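Local atomic coordinates of esterase (Rhizomucor miehei CAU432, PDB entry 4WY8), a protein that probably hydrolyses carboxylic ester bonds as a fungal carboxylesterase of the alpha/beta hydrolase fold. Residues Y105-T108 with V109-A113. Numbering follows the deposited sequence.
Sequences YELT and VRARA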
loop_
_atom_site.group_PDB
_atom_site.type_symbol
_atom_site.label_atom_id
_atom_site.label_comp_id
_atom_site.label_asym_id
_atom_site.label_seq_id
_atom_site.Cartn_x
_atom_site.Cartn_y
_atom_site.Cartn_z
ATOM N N TYR A 105 -13.489 -12.785 8.066
ATOM C CA TYR A 105 -14.836 -12.225 7.878
ATOM C C TYR A 105 -14.752 -10.870 7.188
ATOM O O TYR A 105 -15.526 -10.602 6.225
ATOM C CB TYR A 105 -15.587 -12.082 9.210
ATOM C CG TYR A 105 -16.124 -13.375 9.802
ATOM C CD1 TYR A 105 -15.565 -14.608 9.474
ATOM C CD2 TYR A 105 -17.188 -13.357 10.715
ATOM C CE1 TYR A 105 -16.057 -15.798 10.040
ATOM C CE2 TYR A 105 -17.689 -14.539 11.286
ATOM C CZ TYR A 105 -17.115 -15.752 10.940
ATOM O OH TYR A 105 -17.590 -16.930 11.492
ATOM N N GLU A 106 -13.797 -10.035 7.631
ATOM C CA GLU A 106 -13.629 -8.711 6.986
ATOM C C GLU A 106 -13.237 -8.817 5.505
ATOM O O GLU A 106 -13.761 -8.107 4.658
ATOM C CB GLU A 106 -12.577 -7.875 7.731
ATOM C CG GLU A 106 -13.052 -7.282 9.059
ATOM C CD GLU A 106 -14.131 -6.192 8.921
ATOM O OE1 GLU A 106 -14.309 -5.611 7.820
ATOM O OE2 GLU A 106 -14.794 -5.901 9.945
ATOM N N LEU A 107 -12.287 -9.688 5.205
ATOM C CA LEU A 107 -11.860 -9.906 3.828
ATOM C C LEU A 107 -13.039 -10.397 2.976
ATOM O O LEU A 107 -13.271 -9.943 1.862
ATOM C CB LEU A 107 -10.716 -10.920 3.809
ATOM C CG LEU A 107 -10.079 -11.237 2.453
ATOM C CD1 LEU A 107 -9.468 -9.984 1.752
ATOM C CD2 LEU A 107 -9.045 -12.354 2.617
ATOM N N THR A 108 -13.787 -11.332 3.533
ATOM C CA THR A 108 -14.972 -11.868 2.893
ATOM C C THR A 108 -15.925 -10.768 2.485
ATOM O O THR A 108 -16.317 -10.703 1.306
ATOM C CB THR A 108 -15.720 -12.842 3.813
ATOM O OG1 THR A 108 -14.879 -13.972 4.115
ATOM C CG2 THR A 108 -17.024 -13.290 3.149
ATOM N N VAL A 109 -16.306 -9.888 3.417
ATOM C CA VAL A 109 -17.328 -8.910 3.009
ATOM C C VAL A 109 -16.759 -7.720 2.250
ATOM O O VAL A 109 -17.459 -7.105 1.427
ATOM C CB VAL A 109 -18.137 -8.367 4.208
ATOM C CG1 VAL A 109 -18.801 -9.536 4.961
ATOM C CG2 VAL A 109 -17.226 -7.591 5.151
ATOM N N ARG A 110 -15.492 -7.391 2.473
ATOM C CA ARG A 110 -14.920 -6.261 1.742
ATOM C C ARG A 110 -14.628 -6.651 0.294
ATOM O O ARG A 110 -14.843 -5.869 -0.604
ATOM C CB ARG A 110 -13.657 -5.746 2.420
ATOM C CG ARG A 110 -13.922 -5.077 3.769
ATOM C CD ARG A 110 -12.634 -4.509 4.343
ATOM N NE ARG A 110 -12.703 -4.296 5.788
ATOM C CZ ARG A 110 -11.938 -3.434 6.457
ATOM N NH1 ARG A 110 -11.049 -2.684 5.806
ATOM N NH2 ARG A 110 -12.050 -3.336 7.781
ATOM N N ALA A 111 -14.148 -7.865 0.070
ATOM C CA ALA A 111 -13.819 -8.298 -1.284
ATOM C C ALA A 111 -15.043 -8.863 -1.991
ATOM O O ALA A 111 -15.037 -9.019 -3.210
ATOM C CB ALA A 111 -12.695 -9.342 -1.258
ATOM N N ARG A 112 -16.095 -9.145 -1.223
ATOM C CA ARG A 112 -17.276 -9.843 -1.743
ATOM C C ARG A 112 -16.834 -11.119 -2.440
ATOM O O ARG A 112 -17.104 -11.330 -3.619
ATOM C CB ARG A 112 -18.095 -8.941 -2.686
ATOM C CG ARG A 112 -18.814 -7.825 -1.942
ATOM C CD ARG A 112 -19.851 -7.087 -2.800
ATOM N NE ARG A 112 -20.924 -7.974 -3.241
ATOM C CZ ARG A 112 -21.971 -8.294 -2.488
ATOM N NH1 ARG A 112 -22.081 -7.802 -1.259
ATOM N NH2 ARG A 112 -22.898 -9.108 -2.958
ATOM N N ALA A 113 -16.119 -11.949 -1.695
ATOM C CA ALA A 113 -15.507 -13.146 -2.238
ATOM C C ALA A 113 -15.891 -14.319 -1.380
ATOM O O ALA A 113 -16.395 -14.128 -0.265
ATOM C CB ALA A 113 -13.996 -12.995 -2.282
#
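Glu106 and Arg110 join one helical turn apart in an i to i+4 salt bridge. Glu106 OE1 accepts a bond of 2.9 Å from Arg110 NE and a weak one from NH2 at 3.2 Å. The oxygen lies in the guanidinium plane, at its edge, but is met on its anti side, 31° out of the carboxylate plane, and the carboxylate stands at 90° to the guanidinium. A bend in the Glu106 chain (chi2 -68°) turns OE1 along the helix toward the arginine, whose own chain runs extended from CG to NE. Arg110 NH1 also salt-bridges Asp308 and NH2 hydrogen-bonds Ser304, which together probably fix the guanidinium's rotation.

Backbone bonds continue the helix: Val109 N to Tyr105 O, Arg110 N to Glu106 O and Ala111 N to Leu107 O. Arg112 then takes positive phi, and Ala113 N hydrogen-bonds back to Thr108 O at 3.3 Å, a Schellman-like ending of the helix. Apolar contact is slight, Leu107 CD1 lying 4.5 Å from Ala111 CB.

This is the end of helix 101-111 in the crossover from strand 83-87 to strand 114-118. Helix 301-322 packs against Arg110 and Ala111, while strand 51-59 meets Tyr105, Thr108 and Val109.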